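Local coordinates for nematode fatty acid retinoid binding protein (Necator americanus, PDB 4XCP) that probably binds fatty acids and retinol, here with palmitic acid held inside an almost entirely helical protein, at residues F16-I21 against F36-S41; L48-K53 against K68-E73; K111-Y114 against E119-K122. One frame throughout, in Å; residues are numbered along the deposited sequence.

Interaction 1: F16-I21 against F36-S41; sequences FKYEDI and FLQNLS. With PLM (palmitic acid), chain B.
Apolar packing with a water bridge at its outer, solvent-facing side joins Tyr18 and Ile21, in the N-terminal loop ahead of helix 23-26, to Leu37 and Gln38 of helix 31-39. The tyrosine ring is laid broadside against the helix: Gln38 CA stands 3.9 Å above the plane of the Tyr18 ring, over its centre. Gln38 CB adds a CH-pi contact from the same residue, 4.1 Å from the Tyr18 ring centroid and 19° off the normal. Beside it, Tyr18 CE1 meets Leu37 CB at 3.7 Å. The ring reaches the helix because its CG stands opposite the backbone N (chi1 -164°). This loop-on-helix packing forms part of the wall of the lipid site in the fatty-acid and retinol-binding protein fold. Its inner layer is Ile21 CD1 against Leu37 CD1 at 4.1 Å, the two side chains crossing at about a right angle. Both also touch the palmitic acid, Ile21 CD1 lying 3.7 Å from its C3. The acyl chain passes over one face of Phe16, with C5 3.6 Å above the ring plane, and reaches the edge of Phe36. Toward solvent, the extended Gln38 chain carries OE1 to a water that donates to it at 2.7 Å. This water lies 2.8 Å from Tyr18 OH, in the ring plane at the edge, and so links the two polar groups.

Interaction 2: L48-K53 against K68-E73; sequences LKEVFK and KKKSPE
Segment 48-53 is continuous helix, part of helix 42-53, whereas 68-73 spans the break between helix 60-70 and helix 72-90. The nearest CA atoms are those of Val51 and Lys70, 8.3 Å apart, too far for the backbones to touch, so side chains must carry the whole contact. Ser71, with phi/psi of -145°/95°, leaves helical geometry and serves as the N-cap of helix 72-90, its OG accepting from Leu74 N. Lys70, immediately before this break, points its CB toward helix 42-53 and reaches across the gap. Its ammonium group forms a salt bridge with Glu50, Lys70 NZ lying 2.8 Å from Glu50 OE1. The approach is tilted, since NZ comes from above the carboxylate plane, 51° out of it. Bends at chi2 and chi3 bring the lysine end back over the base of the glutamate chain, where Lys70 NZ is 3.8 Å from Glu50 CB; the two side chains cross at about a right angle. Below the ion pair, on its buried side, Val51 CG2 meets Lys70 CG at 4.1 Å, the valine and the lysine running past each other in opposite directions. Val51 is also packed on Ser63 and Leu67 of helix 60-70, while Leu48, one turn earlier, touches Leu67 and a bound palmitic acid. An exposed charge pair lying over an apolar seam is characteristic of neighbouring amphipathic helices, and here it ties helix 42-53 to the end of helix 60-70 in the helical shell around the lipid.

Interaction 3: K111-Y114 against E119-K122; sequences KARY and EPTK. With PLM (palmitic acid), chain B.
A water molecule bridges Tyr114 and Pro120, standing 2.7 Å from Tyr114 OH and donating to Pro120 O at 2.7 Å. It ties the side chain near the end of helix 94-115 to the backbone of the loop that follows. The proline ring also packs on the phenol: Pro120 CD sits 3.6 Å from the centroid of the Tyr114 ring, only 15° off the normal, which is a CH-pi contact over the face. Glu119 approaches the same ring at its edge, OE2 lying in the plane 3.5 Å from Tyr114 CD1, with the carboxylate turned 68° against the ring. On the other side of the proline, Arg113 runs past in the opposite direction. Arg113 CB touches Pro120 CD at 3.8 Å, and a bend at chi3 (63°) lays one face of the guanidinium over Pro120 CA. That group is fixed by Asn118 and by a salt bridge to Asp124. Inward, Lys111 NZ donates to O1 of the palmitic acid at 2.8 Å, and Tyr114 CD2 touches its C4 at 3.6 Å. Phe16, Ile21 and Leu125 also pack around the tyrosine. The loop leads into helix 122-138 through the N-cap Thr121 and folds back on Tyr114, whose lipid contacts, with those of Lys111 in the same helix, belong to the fatty-acid site.

In the fold
Interactions 1 and 3, their centres about 13 Å apart, touch the same palmitic acid. They also meet directly, Phe16 CD1 lying 3.6 Å from Tyr114 CD1 and Ile21 CG1 3.7 Å from Tyr114 OH. Asp20 OD2 comes within 2.6 Å of Glu119 OE2, so the two carboxylates may share a proton. Interaction 2 lies further out, with centres about 16 Å from interaction 1 and 20 Å from interaction 3. It is nonetheless joined to both by apolar contacts: Leu40 CD1 to Leu48 CD1 at 3.8 Å, and Phe52 CZ to Ala112 CB at 4.0 Å. Through Leu48 it too touches bound palmitic acid, while its salt bridge lies on the outer side.

Interaction 1: F16-I21 against F36-S41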
loop_
_atom_site.group_PDB
_atom_site.type_symbol
_atom_site.label_atom_id
_atom_site.label_comp_id
_atom_site.label_asym_id
_atom_site.label_seq_id
_atom_site.Cartn_x
_atom_site.Cartn_y
_atom_site.Cartn_z
ATOM N N PHE A 16 -7.090 -13.664 -7.301
ATOM C CA PHE A 16 -6.706 -12.314 -7.681
ATOM C C PHE A 16 -5.639 -12.391 -8.787
ATOM O O PHE A 16 -4.773 -13.273 -8.761
ATOM C CB PHE A 16 -6.173 -11.560 -6.438
ATOM C CG PHE A 16 -5.129 -10.506 -6.704
ATOM C CD1 PHE A 16 -5.494 -9.230 -7.116
ATOM C CD2 PHE A 16 -3.774 -10.797 -6.570
ATOM C CE1 PHE A 16 -4.523 -8.262 -7.390
ATOM C CE2 PHE A 16 -2.803 -9.832 -6.856
ATOM C CZ PHE A 16 -3.183 -8.573 -7.266
ATOM N N LYS A 17 -5.740 -11.492 -9.774
ATOM C CA LYS A 17 -4.786 -11.397 -10.876
ATOM C C LYS A 17 -4.299 -9.974 -10.911
ATOM O O LYS A 17 -5.081 -9.058 -10.645
ATOM C CB LYS A 17 -5.423 -11.789 -12.225
ATOM C CG LYS A 17 -5.590 -13.301 -12.368
ATOM C CD LYS A 17 -6.007 -13.686 -13.757
ATOM C CE LYS A 17 -5.726 -15.144 -14.034
ATOM N NZ LYS A 17 -5.823 -15.455 -15.489
ATOM N N TYR A 18 -3.007 -9.777 -11.230
ATOM C CA TYR A 18 -2.387 -8.446 -11.325
ATOM C C TYR A 18 -3.184 -7.515 -12.245
ATOM O O TYR A 18 -3.308 -6.332 -11.952
ATOM C CB TYR A 18 -0.947 -8.576 -11.832
ATOM C CG TYR A 18 -0.095 -7.349 -11.612
ATOM C CD1 TYR A 18 0.076 -6.815 -10.339
ATOM C CD2 TYR A 18 0.607 -6.769 -12.661
ATOM C CE1 TYR A 18 0.869 -5.686 -10.129
ATOM C CE2 TYR A 18 1.443 -5.678 -12.453
ATOM C CZ TYR A 18 1.572 -5.141 -11.183
ATOM O OH TYR A 18 2.356 -4.032 -10.982
ATOM N N GLU A 19 -3.758 -8.061 -13.329
ATOM C CA GLU A 19 -4.590 -7.312 -14.283
ATOM C C GLU A 19 -5.907 -6.781 -13.678
ATOM O O GLU A 19 -6.516 -5.870 -14.252
ATOM C CB GLU A 19 -4.877 -8.133 -15.540
ATOM C CG GLU A 19 -5.748 -9.353 -15.274
ATOM C CD GLU A 19 -6.232 -10.131 -16.484
ATOM O OE1 GLU A 19 -5.898 -9.752 -17.631
ATOM O OE2 GLU A 19 -6.970 -11.121 -16.278
ATOM N N ASP A 20 -6.338 -7.336 -12.518
ATOM C CA ASP A 20 -7.559 -6.885 -11.832
ATOM C C ASP A 20 -7.414 -5.450 -11.374
ATOM O O ASP A 20 -8.414 -4.755 -11.231
ATOM C CB ASP A 20 -7.884 -7.788 -10.635
ATOM C CG ASP A 20 -8.227 -9.203 -11.041
ATOM O OD1 ASP A 20 -8.411 -9.448 -12.251
ATOM O OD2 ASP A 20 -8.299 -10.065 -10.157
ATOM N N ILE A 21 -6.156 -5.014 -11.145
ATOM C CA ILE A 21 -5.837 -3.649 -10.722
ATOM C C ILE A 21 -5.648 -2.808 -11.982
ATOM O O ILE A 21 -4.789 -3.145 -12.794
ATOM C CB ILE A 21 -4.571 -3.583 -9.822
ATOM C CG1 ILE A 21 -4.562 -4.662 -8.714
ATOM C CG2 ILE A 21 -4.402 -2.173 -9.239
ATOM C CD1 ILE A 21 -3.130 -4.942 -8.097
ATOM N N PHE A 36 6.673 -6.425 -6.310
ATOM C CA PHE A 36 6.315 -7.475 -5.350
ATOM C C PHE A 36 5.045 -8.194 -5.823
ATOM O O PHE A 36 5.007 -9.424 -5.847
ATOM C CB PHE A 36 6.086 -6.888 -3.931
ATOM C CG PHE A 36 5.518 -7.924 -2.988
ATOM C CD1 PHE A 36 6.350 -8.843 -2.356
ATOM C CD2 PHE A 36 4.146 -8.026 -2.785
ATOM C CE1 PHE A 36 5.822 -9.835 -1.534
ATOM C CE2 PHE A 36 3.620 -9.010 -1.947
ATOM C CZ PHE A 36 4.459 -9.915 -1.337
ATOM N N LEU A 37 3.995 -7.414 -6.169
ATOM C CA LEU A 37 2.712 -7.959 -6.626
ATOM C C LEU A 37 2.816 -8.660 -7.976
ATOM O O LEU A 37 2.243 -9.733 -8.156
ATOM C CB LEU A 37 1.633 -6.847 -6.704
ATOM C CG LEU A 37 1.126 -6.246 -5.371
ATOM C CD1 LEU A 37 0.132 -5.102 -5.647
ATOM C CD2 LEU A 37 0.439 -7.295 -4.493
ATOM N N GLN A 38 3.515 -8.040 -8.933
ATOM C CA GLN A 38 3.687 -8.582 -10.292
ATOM C C GLN A 38 4.323 -9.984 -10.281
ATOM O O GLN A 38 3.920 -10.851 -11.062
ATOM C CB GLN A 38 4.561 -7.636 -11.109
ATOM C CG GLN A 38 4.694 -8.017 -12.583
ATOM C CD GLN A 38 5.601 -7.052 -13.268
ATOM O OE1 GLN A 38 5.412 -5.850 -13.170
ATOM N NE2 GLN A 38 6.595 -7.552 -13.999
ATOM N N ASN A 39 5.281 -10.201 -9.353
ATOM C CA ASN A 39 6.059 -11.425 -9.197
ATOM C C ASN A 39 5.281 -12.586 -8.605
ATOM O O ASN A 39 5.695 -13.718 -8.762
ATOM C CB ASN A 39 7.274 -11.156 -8.304
ATOM C CG ASN A 39 8.430 -10.408 -8.918
ATOM O OD1 ASN A 39 9.196 -9.743 -8.209
ATOM N ND2 ASN A 39 8.623 -10.523 -10.219
ATOM N N LEU A 40 4.187 -12.330 -7.910
ATOM C CA LEU A 40 3.447 -13.395 -7.224
ATOM C C LEU A 40 3.049 -14.572 -8.114
ATOM O O LEU A 40 2.418 -14.399 -9.170
ATOM C CB LEU A 40 2.214 -12.846 -6.481
ATOM C CG LEU A 40 2.496 -11.798 -5.386
ATOM C CD1 LEU A 40 1.178 -11.180 -4.848
ATOM C CD2 LEU A 40 3.355 -12.380 -4.229
ATOM N N SER A 41 3.430 -15.777 -7.668
ATOM C CA SER A 41 3.063 -17.023 -8.349
ATOM C C SER A 41 1.632 -17.367 -7.911
ATOM O O SER A 41 1.102 -16.754 -6.984
ATOM C CB SER A 41 4.001 -18.147 -7.917
ATOM O OG SER A 41 3.807 -18.412 -6.531
HETATM C C1 PLM B . -2.935 -2.438 -3.064
HETATM O O1 PLM B . -1.805 -3.088 -3.030
HETATM O O2 PLM B . -3.101 -1.363 -2.509
HETATM C C2 PLM B . -4.007 -3.126 -3.860
HETATM C C3 PLM B . -3.652 -4.490 -4.446
HETATM C C4 PLM B . -3.806 -5.639 -3.471
HETATM C C5 PLM B . -3.443 -6.993 -4.042
HETATM C C6 PLM B . -3.784 -8.173 -3.145
HETATM C C7 PLM B . -2.595 -8.986 -2.655
HETATM C C8 PLM B . -1.816 -8.303 -1.564
HETATM C C9 PLM B . -0.586 -9.018 -1.125
HETATM C CA PLM B . 0.605 -8.120 -0.940
HETATM C CB PLM B . 0.899 -7.641 0.463
HETATM C CC PLM B . 2.214 -6.854 0.595
HETATM C CD PLM B . 2.205 -5.402 0.078
HETATM C CE PLM B . 2.216 -5.238 -1.444
HETATM C CF PLM B . 2.387 -3.824 -1.934
HETATM C CG PLM B . 1.120 -2.998 -2.010
HETATM O O HOH W 1 4.224 -3.421 -12.975
#

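Interaction 2: L48-K53 against K68-E73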
loop_
_atom_site.group_PDB
_atom_site.type_symbol
_atom_site.label_atom_id
_atom_site.label_comp_id
_atom_site.label_asym_id
_atom_site.label_seq_id
_atom_site.Cartn_x
_atom_site.Cartn_y
_atom_site.Cartn_z
ATOM N N LEU A 48 -1.071 -16.102 0.624
ATOM C CA LEU A 48 -1.441 -14.764 1.112
ATOM C C LEU A 48 -2.915 -14.716 1.511
ATOM O O LEU A 48 -3.243 -14.231 2.601
ATOM C CB LEU A 48 -1.101 -13.665 0.081
ATOM C CG LEU A 48 0.405 -13.406 -0.134
ATOM C CD1 LEU A 48 0.630 -12.502 -1.330
ATOM C CD2 LEU A 48 1.070 -12.802 1.121
ATOM N N LYS A 49 -3.782 -15.271 0.661
ATOM C CA LYS A 49 -5.218 -15.357 0.896
ATOM C C LYS A 49 -5.520 -16.197 2.152
ATOM O O LYS A 49 -6.308 -15.760 2.993
ATOM C CB LYS A 49 -5.923 -15.935 -0.346
ATOM C CG LYS A 49 -7.442 -16.064 -0.211
ATOM C CD LYS A 49 -8.060 -16.582 -1.491
ATOM C CE LYS A 49 -9.561 -16.762 -1.383
ATOM N NZ LYS A 49 -10.289 -15.466 -1.311
ATOM N N GLU A 50 -4.879 -17.376 2.292
ATOM C CA GLU A 50 -5.071 -18.245 3.474
ATOM C C GLU A 50 -4.631 -17.543 4.771
ATOM O O GLU A 50 -5.329 -17.631 5.774
ATOM C CB GLU A 50 -4.313 -19.578 3.316
ATOM C CG GLU A 50 -4.985 -20.519 2.340
ATOM C CD GLU A 50 -4.156 -21.719 1.941
ATOM O OE1 GLU A 50 -2.942 -21.741 2.235
ATOM O OE2 GLU A 50 -4.706 -22.602 1.255
ATOM N N VAL A 51 -3.477 -16.851 4.752
ATOM C CA VAL A 51 -3.010 -16.100 5.922
ATOM C C VAL A 51 -4.031 -14.979 6.240
ATOM O O VAL A 51 -4.438 -14.837 7.382
ATOM C CB VAL A 51 -1.553 -15.566 5.759
ATOM C CG1 VAL A 51 -1.189 -14.576 6.878
ATOM C CG2 VAL A 51 -0.562 -16.722 5.741
ATOM N N PHE A 52 -4.466 -14.221 5.231
ATOM C CA PHE A 52 -5.435 -13.152 5.447
ATOM C C PHE A 52 -6.737 -13.706 6.065
ATOM O O PHE A 52 -7.249 -13.144 7.037
ATOM C CB PHE A 52 -5.734 -12.358 4.151
ATOM C CG PHE A 52 -6.832 -11.329 4.379
ATOM C CD1 PHE A 52 -6.542 -10.094 4.959
ATOM C CD2 PHE A 52 -8.161 -11.630 4.096
ATOM C CE1 PHE A 52 -7.568 -9.160 5.220
ATOM C CE2 PHE A 52 -9.183 -10.688 4.333
ATOM C CZ PHE A 52 -8.873 -9.463 4.898
ATOM N N LYS A 53 -7.241 -14.821 5.510
ATOM C CA LYS A 53 -8.470 -15.472 5.967
ATOM C C LYS A 53 -8.381 -16.053 7.389
ATOM O O LYS A 53 -9.406 -16.132 8.060
ATOM C CB LYS A 53 -8.937 -16.529 4.956
ATOM C CG LYS A 53 -9.519 -15.925 3.672
ATOM C CD LYS A 53 -10.889 -15.275 3.867
ATOM C CE LYS A 53 -11.181 -14.266 2.782
ATOM N NZ LYS A 53 -12.533 -13.662 2.939
ATOM N N LYS A 68 5.368 -16.338 7.401
ATOM C CA LYS A 68 6.681 -16.987 7.461
ATOM C C LYS A 68 6.553 -18.457 7.835
ATOM O O LYS A 68 7.290 -19.281 7.305
ATOM C CB LYS A 68 7.604 -16.271 8.466
ATOM C CG LYS A 68 8.186 -14.967 7.952
ATOM C CD LYS A 68 9.038 -14.291 9.010
ATOM C CE LYS A 68 9.889 -13.182 8.443
ATOM N NZ LYS A 68 10.412 -12.292 9.520
ATOM N N LYS A 69 5.597 -18.788 8.722
ATOM C CA LYS A 69 5.325 -20.163 9.145
ATOM C C LYS A 69 4.893 -21.011 7.933
ATOM O O LYS A 69 5.403 -22.116 7.748
ATOM C CB LYS A 69 4.259 -20.184 10.262
ATOM C CG LYS A 69 3.990 -21.575 10.850
ATOM C CD LYS A 69 2.488 -21.950 10.856
ATOM C CE LYS A 69 1.991 -22.558 9.549
ATOM N NZ LYS A 69 0.519 -22.401 9.385
ATOM N N LYS A 70 3.990 -20.472 7.091
ATOM C CA LYS A 70 3.516 -21.168 5.892
ATOM C C LYS A 70 4.575 -21.165 4.796
ATOM O O LYS A 70 4.722 -22.148 4.088
ATOM C CB LYS A 70 2.247 -20.503 5.354
ATOM C CG LYS A 70 1.079 -20.452 6.333
ATOM C CD LYS A 70 0.027 -21.495 6.044
ATOM C CE LYS A 70 -0.940 -21.109 4.944
ATOM N NZ LYS A 70 -1.980 -22.159 4.783
ATOM N N SER A 71 5.272 -20.034 4.626
ATOM C CA SER A 71 6.252 -19.805 3.569
ATOM C C SER A 71 7.418 -18.938 4.034
ATOM O O SER A 71 7.340 -17.705 3.950
ATOM C CB SER A 71 5.585 -19.163 2.351
ATOM O OG SER A 71 6.532 -18.868 1.330
ATOM N N PRO A 72 8.542 -19.546 4.468
ATOM C CA PRO A 72 9.709 -18.729 4.833
ATOM C C PRO A 72 10.136 -17.770 3.707
ATOM O O PRO A 72 10.495 -16.643 3.992
ATOM C CB PRO A 72 10.787 -19.785 5.125
ATOM C CG PRO A 72 10.007 -20.990 5.579
ATOM C CD PRO A 72 8.815 -20.991 4.670
ATOM N N GLU A 73 10.060 -18.196 2.436
ATOM C CA GLU A 73 10.460 -17.363 1.306
ATOM C C GLU A 73 9.538 -16.168 1.054
ATOM O O GLU A 73 10.040 -15.047 0.964
ATOM C CB GLU A 73 10.640 -18.190 0.044
ATOM C CG GLU A 73 11.949 -18.959 0.045
ATOM C CD GLU A 73 12.272 -19.665 -1.257
ATOM O OE1 GLU A 73 11.643 -19.336 -2.290
ATOM O OE2 GLU A 73 13.186 -20.520 -1.250
#

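Interaction 3: K111-Y114 against E119-K122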
loop_
_atom_site.group_PDB
_atom_site.type_symbol
_atom_site.label_atom_id
_atom_site.label_comp_id
_atom_site.label_asym_id
_atom_site.label_seq_id
_atom_site.Cartn_x
_atom_site.Cartn_y
_atom_site.Cartn_z
ATOM N N LYS A 111 -6.640 -3.331 -0.206
ATOM C CA LYS A 111 -5.995 -4.645 -0.261
ATOM C C LYS A 111 -6.932 -5.741 0.294
ATOM O O LYS A 111 -7.098 -6.770 -0.356
ATOM C CB LYS A 111 -4.683 -4.589 0.527
ATOM C CG LYS A 111 -3.788 -5.796 0.315
ATOM C CD LYS A 111 -2.412 -5.620 0.972
ATOM C CE LYS A 111 -1.498 -4.681 0.221
ATOM N NZ LYS A 111 -1.269 -5.129 -1.172
ATOM N N ALA A 112 -7.603 -5.483 1.454
ATOM C CA ALA A 112 -8.558 -6.416 2.082
ATOM C C ALA A 112 -9.661 -6.820 1.088
ATOM O O ALA A 112 -10.084 -7.976 1.072
ATOM C CB ALA A 112 -9.185 -5.777 3.318
ATOM N N ARG A 113 -10.078 -5.880 0.223
ATOM C CA ARG A 113 -11.119 -6.114 -0.770
ATOM C C ARG A 113 -10.689 -7.068 -1.904
ATOM O O ARG A 113 -11.557 -7.716 -2.491
ATOM C CB ARG A 113 -11.654 -4.786 -1.301
ATOM C CG ARG A 113 -12.446 -4.038 -0.235
ATOM C CD ARG A 113 -13.246 -2.913 -0.833
ATOM N NE ARG A 113 -14.250 -3.427 -1.765
ATOM C CZ ARG A 113 -14.924 -2.670 -2.617
ATOM N NH1 ARG A 113 -14.722 -1.361 -2.658
ATOM N NH2 ARG A 113 -15.815 -3.215 -3.432
ATOM N N TYR A 114 -9.372 -7.176 -2.196
ATOM C CA TYR A 114 -8.849 -8.098 -3.216
ATOM C C TYR A 114 -8.751 -9.534 -2.673
ATOM O O TYR A 114 -8.678 -10.482 -3.462
ATOM C CB TYR A 114 -7.476 -7.648 -3.749
ATOM C CG TYR A 114 -7.538 -6.496 -4.729
ATOM C CD1 TYR A 114 -7.887 -6.703 -6.062
ATOM C CD2 TYR A 114 -7.260 -5.192 -4.322
ATOM C CE1 TYR A 114 -8.014 -5.635 -6.951
ATOM C CE2 TYR A 114 -7.314 -4.126 -5.221
ATOM C CZ TYR A 114 -7.697 -4.351 -6.532
ATOM O OH TYR A 114 -7.783 -3.290 -7.397
ATOM N N GLU A 119 -13.838 -7.260 -5.539
ATOM C CA GLU A 119 -12.649 -6.423 -5.697
ATOM C C GLU A 119 -13.114 -4.976 -5.864
ATOM O O GLU A 119 -14.231 -4.763 -6.349
ATOM C CB GLU A 119 -11.871 -6.836 -6.958
ATOM C CG GLU A 119 -11.166 -8.176 -6.839
ATOM C CD GLU A 119 -10.380 -8.581 -8.069
ATOM O OE1 GLU A 119 -10.805 -8.242 -9.198
ATOM O OE2 GLU A 119 -9.332 -9.242 -7.902
ATOM N N PRO A 120 -12.295 -3.965 -5.503
ATOM C CA PRO A 120 -12.748 -2.575 -5.698
ATOM C C PRO A 120 -12.988 -2.235 -7.166
ATOM O O PRO A 120 -12.286 -2.739 -8.039
ATOM C CB PRO A 120 -11.597 -1.726 -5.137
ATOM C CG PRO A 120 -10.702 -2.663 -4.399
ATOM C CD PRO A 120 -10.925 -4.028 -4.948
ATOM N N THR A 121 -13.972 -1.363 -7.436
ATOM C CA THR A 121 -14.237 -0.865 -8.788
ATOM C C THR A 121 -13.203 0.238 -9.044
ATOM O O THR A 121 -12.523 0.666 -8.099
ATOM C CB THR A 121 -15.669 -0.287 -8.903
ATOM O OG1 THR A 121 -15.822 0.772 -7.961
ATOM C CG2 THR A 121 -16.770 -1.345 -8.712
ATOM N N LYS A 122 -13.096 0.719 -10.297
ATOM C CA LYS A 122 -12.178 1.809 -10.626
ATOM C C LYS A 122 -12.593 3.101 -9.874
ATOM O O LYS A 122 -11.715 3.821 -9.413
ATOM C CB LYS A 122 -12.063 2.031 -12.147
ATOM C CG LYS A 122 -10.828 2.856 -12.519
ATOM C CD LYS A 122 -10.526 2.840 -14.001
ATOM C CE LYS A 122 -9.336 3.709 -14.316
ATOM N NZ LYS A 122 -8.937 3.605 -15.744
HETATM C C1 PLM B . -2.935 -2.438 -3.064
HETATM O O1 PLM B . -1.805 -3.088 -3.030
HETATM O O2 PLM B . -3.101 -1.363 -2.509
HETATM C C2 PLM B . -4.007 -3.126 -3.860
HETATM C C3 PLM B . -3.652 -4.490 -4.446
HETATM C C4 PLM B . -3.806 -5.639 -3.471
HETATM C C5 PLM B . -3.443 -6.993 -4.042
HETATM C C6 PLM B . -3.784 -8.173 -3.145
HETATM C C7 PLM B . -2.595 -8.986 -2.655
HETATM C C8 PLM B . -1.816 -8.303 -1.564
HETATM C C9 PLM B . -0.586 -9.018 -1.125
HETATM C CA PLM B . 0.605 -8.120 -0.940
HETATM C CB PLM B . 0.899 -7.641 0.463
HETATM C CC PLM B . 2.214 -6.854 0.595
HETATM C CD PLM B . 2.205 -5.402 0.078
HETATM C CE PLM B . 2.216 -5.238 -1.444
HETATM C CF PLM B . 2.387 -3.824 -1.934
HETATM C CG PLM B . 1.120 -2.998 -2.010
HETATM O O HOH W 2 -9.884 -3.386 -9.126
#